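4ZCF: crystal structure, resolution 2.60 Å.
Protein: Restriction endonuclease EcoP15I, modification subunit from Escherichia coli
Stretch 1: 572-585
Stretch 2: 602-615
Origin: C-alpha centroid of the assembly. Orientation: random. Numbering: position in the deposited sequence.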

ATOM      1  N   HIS A 572     -29.085 -27.489 -11.594  1.00 52.47           N
ATOM      2  CA  HIS A 572     -27.665 -27.385 -11.253  1.00 51.99           C
ATOM      3  C   HIS A 572     -27.510 -26.826  -9.859  1.00 54.27           C
ATOM      4  O   HIS A 572     -28.202 -25.883  -9.503  1.00 53.42           O
ATOM      5  N   LEU A 573     -26.615 -27.423  -9.066  1.00 51.37           N
ATOM      6  CA  LEU A 573     -26.316 -27.004  -7.699  1.00 50.84           C
ATOM      7  C   LEU A 573     -24.876 -26.502  -7.650  1.00 56.15           C
ATOM      8  O   LEU A 573     -23.981 -27.158  -8.201  1.00 56.21           O
ATOM      9  N   CYS A 574     -24.667 -25.324  -7.022  1.00 53.24           N
ATOM     10  CA  CYS A 574     -23.352 -24.691  -6.864  1.00 54.05           C
ATOM     11  C   CYS A 574     -23.296 -23.777  -5.664  1.00 58.89           C
ATOM     12  O   CYS A 574     -23.872 -22.690  -5.708  1.00 59.21           O
ATOM     13  N   ASP A 575     -22.530 -24.181  -4.631  1.00 54.95           N
ATOM     14  CA  ASP A 575     -22.318 -23.425  -3.397  1.00 54.47           C
ATOM     15  C   ASP A 575     -23.647 -23.004  -2.748  1.00 56.01           C
ATOM     16  O   ASP A 575     -23.937 -21.809  -2.634  1.00 56.38           O
ATOM     17  N   GLY A 576     -24.454 -24.003  -2.372  1.00 49.66           N
ATOM     18  CA  GLY A 576     -25.746 -23.811  -1.718  1.00 48.69           C
ATOM     19  C   GLY A 576     -26.880 -23.258  -2.566  1.00 52.43           C
ATOM     20  O   GLY A 576     -28.026 -23.267  -2.114  1.00 52.96           O
ATOM     21  N   ARG A 577     -26.593 -22.744  -3.780  1.00 47.99           N
ATOM     22  CA  ARG A 577     -27.642 -22.213  -4.647  1.00 47.74           C
ATOM     23  C   ARG A 577     -28.040 -23.162  -5.783  1.00 51.15           C
ATOM     24  O   ARG A 577     -27.168 -23.787  -6.396  1.00 50.74           O
ATOM     25  N   LEU A 578     -29.366 -23.307  -6.026  1.00 47.22           N
ATOM     26  CA  LEU A 578     -29.919 -24.192  -7.062  1.00 46.59           C
ATOM     27  C   LEU A 578     -30.467 -23.418  -8.256  1.00 50.51           C
ATOM     28  O   LEU A 578     -31.306 -22.545  -8.092  1.00 50.24           O
ATOM     29  N   TYR A 579     -30.008 -23.764  -9.464  1.00 47.37           N
ATOM     30  CA  TYR A 579     -30.398 -23.089 -10.703  1.00 46.23           C
ATOM     31  C   TYR A 579     -31.417 -23.842 -11.547  1.00 48.18           C
ATOM     32  O   TYR A 579     -31.216 -25.006 -11.890  1.00 47.85           O
ATOM     33  N   LEU A 580     -32.506 -23.163 -11.902  1.00 43.32           N
ATOM     34  CA  LEU A 580     -33.532 -23.733 -12.771  1.00 41.76           C
ATOM     35  C   LEU A 580     -33.648 -22.829 -13.990  1.00 46.08           C
ATOM     36  O   LEU A 580     -34.379 -21.836 -13.962  1.00 46.05           O
ATOM     37  N   ILE A 581     -32.863 -23.146 -15.037  1.00 43.04           N
ATOM     38  CA  ILE A 581     -32.792 -22.391 -16.285  1.00 43.94           C
ATOM     39  C   ILE A 581     -33.772 -22.939 -17.337  1.00 52.15           C
ATOM     40  O   ILE A 581     -34.469 -22.160 -17.987  1.00 51.97           O
ATOM     41  N   ALA A 582     -33.796 -24.269 -17.520  1.00 51.72           N
ATOM     42  CA  ALA A 582     -34.623 -24.960 -18.521  1.00 52.25           C
ATOM     43  C   ALA A 582     -36.143 -24.673 -18.395  1.00 58.84           C
ATOM     44  O   ALA A 582     -36.629 -24.481 -17.271  1.00 58.67           O
ATOM     45  N   PRO A 583     -36.927 -24.631 -19.508  1.00 55.82           N
ATOM     46  CA  PRO A 583     -38.376 -24.449 -19.345  1.00 56.01           C
ATOM     47  C   PRO A 583     -39.025 -25.791 -18.996  1.00 60.69           C
ATOM     48  O   PRO A 583     -38.327 -26.810 -18.896  1.00 60.49           O
ATOM     49  N   ASN A 584     -40.354 -25.797 -18.818  1.00 56.93           N
ATOM     50  CA  ASN A 584     -41.129 -27.006 -18.540  1.00 57.14           C
ATOM     51  C   ASN A 584     -40.871 -27.643 -17.175  1.00 60.96           C
ATOM     52  O   ASN A 584     -40.886 -28.866 -17.063  1.00 60.85           O
ATOM     53  N   PHE A 585     -40.692 -26.814 -16.128  1.00 57.97           N
ATOM     54  CA  PHE A 585     -40.545 -27.273 -14.741  1.00 57.85           C
ATOM     55  C   PHE A 585     -41.962 -27.698 -14.282  1.00 65.24           C
ATOM     56  O   PHE A 585     -42.916 -26.921 -14.426  1.00 66.17           O
ATOM     57  N   ASP A 602     -26.737 -35.186   1.087  1.00 71.51           N
ATOM     58  CA  ASP A 602     -25.774 -34.349   0.363  1.00 70.27           C
ATOM     59  C   ASP A 602     -26.494 -33.211  -0.390  1.00 70.66           C
ATOM     60  O   ASP A 602     -25.840 -32.425  -1.082  1.00 70.32           O
ATOM     61  N   PHE A 603     -27.840 -33.125  -0.247  1.00 64.79           N
ATOM     62  CA  PHE A 603     -28.673 -32.096  -0.876  1.00 63.56           C
ATOM     63  C   PHE A 603     -29.224 -31.085   0.158  1.00 68.99           C
ATOM     64  O   PHE A 603     -30.304 -31.283   0.736  1.00 68.45           O
ATOM     65  N   ALA A 604     -28.463 -29.991   0.377  1.00 65.38           N
ATOM     66  CA  ALA A 604     -28.848 -28.939   1.311  1.00 64.56           C
ATOM     67  C   ALA A 604     -28.785 -27.497   0.710  1.00 67.42           C
ATOM     68  O   ALA A 604     -28.005 -26.665   1.195  1.00 66.78           O
ATOM     69  N   PRO A 605     -29.612 -27.167  -0.324  1.00 62.93           N
ATOM     70  CA  PRO A 605     -29.599 -25.790  -0.852  1.00 62.20           C
ATOM     71  C   PRO A 605     -30.359 -24.815   0.050  1.00 65.36           C
ATOM     72  O   PRO A 605     -31.258 -25.212   0.784  1.00 65.26           O
ATOM     73  N   ASN A 606     -29.992 -23.538  -0.008  1.00 60.46           N
ATOM     74  CA  ASN A 606     -30.566 -22.484   0.826  1.00 59.14           C
ATOM     75  C   ASN A 606     -31.057 -21.323  -0.018  1.00 60.25           C
ATOM     76  O   ASN A 606     -31.636 -20.367   0.501  1.00 60.57           O
ATOM     77  N   LYS A 607     -30.840 -21.419  -1.320  1.00 54.52           N
ATOM     78  CA  LYS A 607     -31.194 -20.394  -2.290  1.00 53.55           C
ATOM     79  C   LYS A 607     -31.580 -21.106  -3.596  1.00 56.33           C
ATOM     80  O   LYS A 607     -30.905 -22.065  -3.994  1.00 55.92           O
ATOM     81  N   VAL A 608     -32.699 -20.680  -4.223  1.00 51.23           N
ATOM     82  CA  VAL A 608     -33.194 -21.236  -5.500  1.00 49.51           C
ATOM     83  C   VAL A 608     -33.287 -20.089  -6.511  1.00 49.86           C
ATOM     84  O   VAL A 608     -33.988 -19.106  -6.262  1.00 49.83           O
ATOM     85  N   VAL A 609     -32.514 -20.184  -7.600  1.00 44.36           N
ATOM     86  CA  VAL A 609     -32.446 -19.179  -8.678  1.00 43.75           C
ATOM     87  C   VAL A 609     -33.049 -19.774  -9.972  1.00 44.93           C
ATOM     88  O   VAL A 609     -32.609 -20.820 -10.421  1.00 43.11           O
ATOM     89  N   PHE A 610     -34.046 -19.117 -10.553  1.00 42.36           N
ATOM     90  CA  PHE A 610     -34.667 -19.617 -11.783  1.00 42.69           C
ATOM     91  C   PHE A 610     -34.727 -18.551 -12.881  1.00 45.57           C
ATOM     92  O   PHE A 610     -34.838 -17.362 -12.588  1.00 45.39           O
ATOM     93  N   TYR A 611     -34.650 -18.983 -14.138  1.00 41.88           N
ATOM     94  CA  TYR A 611     -34.718 -18.091 -15.294  1.00 41.90           C
ATOM     95  C   TYR A 611     -36.188 -17.700 -15.623  1.00 50.50           C
ATOM     96  O   TYR A 611     -36.948 -18.519 -16.143  1.00 50.98           O
ATOM     97  N   GLY A 612     -36.544 -16.447 -15.306  1.00 49.87           N
ATOM     98  CA  GLY A 612     -37.849 -15.814 -15.502  1.00 49.86           C
ATOM     99  C   GLY A 612     -38.569 -16.119 -16.799  1.00 55.52           C
ATOM    100  O   GLY A 612     -39.700 -16.613 -16.764  1.00 55.76           O
ATOM    101  N   SER A 613     -37.903 -15.870 -17.953  1.00 52.66           N
ATOM    102  CA  SER A 613     -38.432 -16.106 -19.311  1.00 52.16           C
ATOM    103  C   SER A 613     -38.969 -17.531 -19.556  1.00 55.99           C
ATOM    104  O   SER A 613     -39.892 -17.702 -20.362  1.00 56.20           O
ATOM    105  N   ASN A 614     -38.380 -18.542 -18.878  1.00 50.09           N
ATOM    106  CA  ASN A 614     -38.752 -19.954 -18.999  1.00 48.76           C
ATOM    107  C   ASN A 614     -39.708 -20.434 -17.882  1.00 50.59           C
ATOM    108  O   ASN A 614     -39.968 -21.642 -17.761  1.00 47.97           O
ATOM    109  N   PHE A 615     -40.221 -19.476 -17.070  1.00 47.50           N
ATOM    110  CA  PHE A 615     -41.140 -19.722 -15.945  1.00 62.03           C
ATOM    111  C   PHE A 615     -42.339 -18.748 -15.964  1.00 94.78           C
ATOM    112  O   PHE A 615     -43.486 -19.144 -15.723  1.00 57.53           O
TER

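The two stretches lie side by side as parallel strands, 577-580 and 607-611, and bury 952 Å² between them. Backbone hydrogen bonds set the register. Leu-578 N donates to Lys-607 O (2.8 Å), and Val-609 N donates to Leu-578 O (2.7 Å). Leu-580 N then donates to Val-609 O (2.8 Å), and Tyr-611 N to Leu-580 O (2.9 Å). Just before the ladder, Gly-576 O accepts from Asn-606 N (2.9 Å) and, weakly, from Lys-607 N (3.5 Å). This pairing places side chains at the same level on the same face of the sheet.

Apolar packing dominates the face that carries Leu-578, Leu-580, Val-608 and Phe-610. Leu-578 has chi1 t and chi2 p. Its CD2 lies 4.1 Å from Val-608 CG1, and its CD1 meets the edge of the Phe-603 ring at CZ (4.3 Å). Val-608, with chi1 t, also places CG1 4.0 Å from Leu-580 CD1. Leu-580 is m at chi1 and t at chi2. Its CB touches Phe-610 CB (3.9 Å) and Phe-615 CZ (3.5 Å). Phe-610 is p at chi1, and the end of its ring leads away from stretch 1.

Leu-573 points toward stretch 2 with chi1 t and chi2 p. Its CD1 packs on Pro-605 CB at 3.8 Å, and its CD2 is 4.3 Å from Phe-603 CD1. Phe-603 is t at chi1; its CA-to-CB bond points sideways, but the ring comes nearer and touches Leu-573 and Leu-578.

On the other face, Tyr-579, chi1 m, sets CD2 3.9 Å from Val-609 CB. Val-609 is t. Just after strand 577-580, Ile-581 points away at its CA-to-CB bond, yet its CG2 lies 4.0 Å from CD2 of Tyr-611, the last residue of the other strand. Ile-581 is m at chi1 and t at chi2; Tyr-611 is t at chi1. Phe-585, chi1 t, points toward stretch 2, and its CB is 3.6 Å from Phe-615 CE2. The two phenylalanine rings meet obliquely, with centroids 5.6 Å apart and planes at 34°. Phe-615 has chi1 m.

Arg-577 and Lys-607 share the face of Tyr-579 and Val-609. Arg-577 is between wells at chi1 (31°) and chi2 (-122°), with chi3 t. Lys-607 is t at chi1, chi2 and chi4, with chi3 at 142°. Arg-577 CD is 3.5 Å from Lys-607 NZ. Like charges come close: Arg-577 NE is 4.2 Å from Lys-607 NZ. Each has another polar partner. Arg-577 NH2 forms a salt bridge with Asp-575 OD2 (3.2 Å), although its hydrogen bond is weak. Lys-607 NZ is hydrogen-bonded elsewhere in the structure.

One side-chain hydrogen bond crosses between the stretches. Asn-614, chi1 m, points toward stretch 1, and its ND2 donates to Ile-581 O at 2.7 Å. The bond is nearly straight, at 176°. Asn-614 CB also packs 3.8 Å from Pro-583 CB.

Water 1 accepts from Phe-585 N (3.0 Å) and donates to Asn-614 O (2.7 Å), linking the two backbones.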

ATOM      1  CB  HIS A 572     -26.904 -26.513 -12.270  1.00 52.81           C
ATOM      2  CG  HIS A 572     -27.340 -26.719 -13.688  1.00 56.47           C
ATOM      3  ND1 HIS A 572     -26.779 -27.704 -14.480  1.00 58.12           N
ATOM      4  CD2 HIS A 572     -28.309 -26.089 -14.396  1.00 57.87           C
ATOM      5  CE1 HIS A 572     -27.408 -27.631 -15.641  1.00 57.04           C
ATOM      6  NE2 HIS A 572     -28.336 -26.677 -15.638  1.00 57.31           N
ATOM      7  CB  LEU A 573     -26.529 -28.177  -6.711  1.00 50.28           C
ATOM      8  CG  LEU A 573     -26.479 -27.860  -5.193  1.00 53.94           C
ATOM      9  CD1 LEU A 573     -27.650 -26.978  -4.752  1.00 53.99           C
ATOM     10  CD2 LEU A 573     -26.434 -29.131  -4.354  1.00 54.11           C
ATOM     11  CB  CYS A 574     -22.912 -23.954  -8.125  1.00 54.85           C
ATOM     12  SG  CYS A 574     -21.309 -23.115  -7.966  1.00 58.97           S
ATOM     13  CB  ASP A 575     -21.348 -22.232  -3.632  1.00 56.62           C
ATOM     14  CG  ASP A 575     -20.673 -21.634  -2.398  1.00 71.29           C
ATOM     15  OD1 ASP A 575     -20.595 -22.334  -1.357  1.00 72.09           O
ATOM     16  OD2 ASP A 575     -20.166 -20.488  -2.493  1.00 79.48           O
ATOM     17  CB  ARG A 577     -27.398 -20.749  -5.100  1.00 49.21           C
ATOM     18  CG  ARG A 577     -25.952 -20.306  -5.250  1.00 59.46           C
ATOM     19  CD  ARG A 577     -25.598 -19.110  -4.380  1.00 64.05           C
ATOM     20  NE  ARG A 577     -24.200 -18.705  -4.573  1.00 75.57           N
ATOM     21  CZ  ARG A 577     -23.252 -18.727  -3.636  1.00 90.65           C
ATOM     22  NH1 ARG A 577     -23.534 -19.133  -2.402  1.00 81.31           N
ATOM     23  NH2 ARG A 577     -22.017 -18.339  -3.924  1.00 72.59           N
ATOM     24  CB  LEU A 578     -30.976 -25.138  -6.472  1.00 46.71           C
ATOM     25  CG  LEU A 578     -31.691 -26.084  -7.443  1.00 51.54           C
ATOM     26  CD1 LEU A 578     -30.878 -27.361  -7.702  1.00 51.61           C
ATOM     27  CD2 LEU A 578     -33.067 -26.439  -6.922  1.00 53.94           C
ATOM     28  CB  TYR A 579     -29.152 -22.721 -11.536  1.00 46.83           C
ATOM     29  CG  TYR A 579     -28.201 -21.822 -10.783  1.00 48.12           C
ATOM     30  CD1 TYR A 579     -27.309 -22.344  -9.843  1.00 50.47           C
ATOM     31  CD2 TYR A 579     -28.229 -20.443 -10.962  1.00 47.80           C
ATOM     32  CE1 TYR A 579     -26.454 -21.513  -9.120  1.00 49.92           C
ATOM     33  CE2 TYR A 579     -27.384 -19.604 -10.239  1.00 47.95           C
ATOM     34  CZ  TYR A 579     -26.503 -20.144  -9.316  1.00 52.60           C
ATOM     35  OH  TYR A 579     -25.679 -19.322  -8.601  1.00 56.15           O
ATOM     36  CB  LEU A 580     -34.891 -23.946 -12.067  1.00 40.73           C
ATOM     37  CG  LEU A 580     -34.919 -24.496 -10.651  1.00 43.81           C
ATOM     38  CD1 LEU A 580     -36.313 -24.413 -10.079  1.00 43.90           C
ATOM     39  CD2 LEU A 580     -34.400 -25.905 -10.579  1.00 44.95           C
ATOM     40  CB  ILE A 581     -31.331 -22.290 -16.847  1.00 46.43           C
ATOM     41  CG1 ILE A 581     -30.270 -22.112 -15.721  1.00 46.80           C
ATOM     42  CG2 ILE A 581     -31.227 -21.232 -17.966  1.00 45.33           C
ATOM     43  CD1 ILE A 581     -28.868 -21.552 -16.086  1.00 49.47           C
ATOM     44  CB  ALA A 582     -34.366 -26.458 -18.456  1.00 52.49           C
ATOM     45  CB  PRO A 583     -38.834 -23.911 -20.711  1.00 57.57           C
ATOM     46  CG  PRO A 583     -37.746 -24.280 -21.679  1.00 61.70           C
ATOM     47  CD  PRO A 583     -36.570 -24.846 -20.928  1.00 57.24           C
ATOM     48  CB  ASN A 584     -41.077 -28.034 -19.715  1.00 57.63           C
ATOM     49  CG  ASN A 584     -41.335 -27.425 -21.078  1.00 81.88           C
ATOM     50  OD1 ASN A 584     -42.454 -27.002 -21.403  1.00 78.43           O
ATOM     51  ND2 ASN A 584     -40.294 -27.334 -21.897  1.00 71.96           N
ATOM     52  CB  PHE A 585     -39.939 -26.160 -13.855  1.00 58.68           C
ATOM     53  CG  PHE A 585     -39.814 -26.477 -12.380  1.00 59.03           C
ATOM     54  CD1 PHE A 585     -38.742 -27.219 -11.900  1.00 61.12           C
ATOM     55  CD2 PHE A 585     -40.754 -26.007 -11.466  1.00 60.09           C
ATOM     56  CE1 PHE A 585     -38.625 -27.506 -10.529  1.00 62.09           C
ATOM     57  CE2 PHE A 585     -40.653 -26.324 -10.102  1.00 62.62           C
ATOM     58  CZ  PHE A 585     -39.595 -27.074  -9.644  1.00 60.63           C
ATOM     59  CB  ASP A 602     -24.897 -35.198  -0.603  1.00 72.66           C
ATOM     60  CG  ASP A 602     -24.698 -36.664  -0.223  1.00 84.43           C
ATOM     61  OD1 ASP A 602     -24.059 -36.929   0.823  1.00 84.97           O
ATOM     62  OD2 ASP A 602     -25.176 -37.547  -0.976  1.00 88.82           O
ATOM     63  CB  PHE A 603     -29.791 -32.721  -1.725  1.00 64.27           C
ATOM     64  CG  PHE A 603     -30.493 -31.776  -2.677  1.00 64.45           C
ATOM     65  CD1 PHE A 603     -29.957 -31.498  -3.927  1.00 66.56           C
ATOM     66  CD2 PHE A 603     -31.721 -31.219  -2.351  1.00 65.17           C
ATOM     67  CE1 PHE A 603     -30.630 -30.665  -4.827  1.00 66.87           C
ATOM     68  CE2 PHE A 603     -32.379 -30.366  -3.242  1.00 67.34           C
ATOM     69  CZ  PHE A 603     -31.831 -30.094  -4.472  1.00 65.15           C
ATOM     70  CB  ALA A 604     -28.033 -29.056   2.595  1.00 65.02           C
ATOM     71  CB  PRO A 605     -30.241 -25.915  -2.235  1.00 63.86           C
ATOM     72  CG  PRO A 605     -31.075 -27.133  -2.176  1.00 68.58           C
ATOM     73  CD  PRO A 605     -30.625 -27.993  -1.014  1.00 64.53           C
ATOM     74  CB  ASN A 606     -29.517 -22.006   1.840  1.00 60.33           C
ATOM     75  CG  ASN A 606     -28.142 -21.805   1.252  1.00 80.33           C
ATOM     76  OD1 ASN A 606     -27.844 -20.775   0.638  1.00 74.89           O
ATOM     77  ND2 ASN A 606     -27.283 -22.805   1.401  1.00 71.93           N
ATOM     78  CB  LYS A 607     -29.969 -19.468  -2.494  1.00 54.85           C
ATOM     79  CG  LYS A 607     -30.258 -18.115  -3.120  1.00 60.14           C
ATOM     80  CD  LYS A 607     -28.936 -17.408  -3.430  1.00 68.85           C
ATOM     81  CE  LYS A 607     -28.974 -16.632  -4.724  1.00 68.86           C
ATOM     82  NZ  LYS A 607     -27.622 -16.387  -5.268  1.00 62.85           N
ATOM     83  CB  VAL A 608     -34.522 -22.052  -5.386  1.00 52.44           C
ATOM     84  CG1 VAL A 608     -34.879 -22.723  -6.712  1.00 51.81           C
ATOM     85  CG2 VAL A 608     -34.447 -23.094  -4.277  1.00 52.10           C
ATOM     86  CB  VAL A 609     -30.997 -18.636  -8.907  1.00 47.28           C
ATOM     87  CG1 VAL A 609     -30.990 -17.380  -9.777  1.00 46.60           C
ATOM     88  CG2 VAL A 609     -30.274 -18.386  -7.593  1.00 47.06           C
ATOM     89  CB  PHE A 610     -36.058 -20.242 -11.505  1.00 44.71           C
ATOM     90  CG  PHE A 610     -37.118 -19.246 -11.089  1.00 45.93           C
ATOM     91  CD1 PHE A 610     -37.279 -18.893  -9.753  1.00 48.69           C
ATOM     92  CD2 PHE A 610     -37.921 -18.623 -12.037  1.00 47.19           C
ATOM     93  CE1 PHE A 610     -38.211 -17.923  -9.377  1.00 48.50           C
ATOM     94  CE2 PHE A 610     -38.866 -17.668 -11.654  1.00 49.33           C
ATOM     95  CZ  PHE A 610     -38.999 -17.324 -10.328  1.00 47.01           C
ATOM     96  CB  TYR A 611     -34.014 -18.770 -16.479  1.00 41.60           C
ATOM     97  CG  TYR A 611     -33.951 -17.973 -17.755  1.00 40.32           C
ATOM     98  CD1 TYR A 611     -33.688 -16.608 -17.736  1.00 42.74           C
ATOM     99  CD2 TYR A 611     -34.051 -18.595 -18.991  1.00 40.42           C
ATOM    100  CE1 TYR A 611     -33.609 -15.868 -18.917  1.00 44.43           C
ATOM    101  CE2 TYR A 611     -33.999 -17.864 -20.178  1.00 41.47           C
ATOM    102  CZ  TYR A 611     -33.766 -16.500 -20.137  1.00 49.47           C
ATOM    103  OH  TYR A 611     -33.657 -15.783 -21.305  1.00 52.41           O
ATOM    104  CB  SER A 613     -37.376 -15.776 -20.359  1.00 55.60           C
ATOM    105  OG  SER A 613     -37.558 -14.471 -20.883  1.00 65.35           O
ATOM    106  CB  ASN A 614     -37.487 -20.816 -19.059  1.00 46.54           C
ATOM    107  CG  ASN A 614     -36.727 -20.703 -20.348  1.00 57.83           C
ATOM    108  OD1 ASN A 614     -37.232 -20.213 -21.369  1.00 54.59           O
ATOM    109  ND2 ASN A 614     -35.500 -21.204 -20.347  1.00 47.09           N
ATOM    110  CB  PHE A 615     -40.385 -19.625 -14.601  1.00 63.23           C
ATOM    111  CG  PHE A 615     -39.588 -20.846 -14.183  1.00 64.18           C
ATOM    112  CD1 PHE A 615     -38.358 -21.134 -14.767  1.00 66.16           C
ATOM    113  CD2 PHE A 615     -40.030 -21.663 -13.145  1.00 65.91           C
ATOM    114  CE1 PHE A 615     -37.608 -22.240 -14.355  1.00 66.34           C
ATOM    115  CE2 PHE A 615     -39.267 -22.758 -12.721  1.00 68.04           C
ATOM    116  CZ  PHE A 615     -38.064 -23.038 -13.332  1.00 65.50           C
TER
HETATM  117  O   HOH W   1     -40.343 -23.795 -16.179  1.00 50.66           O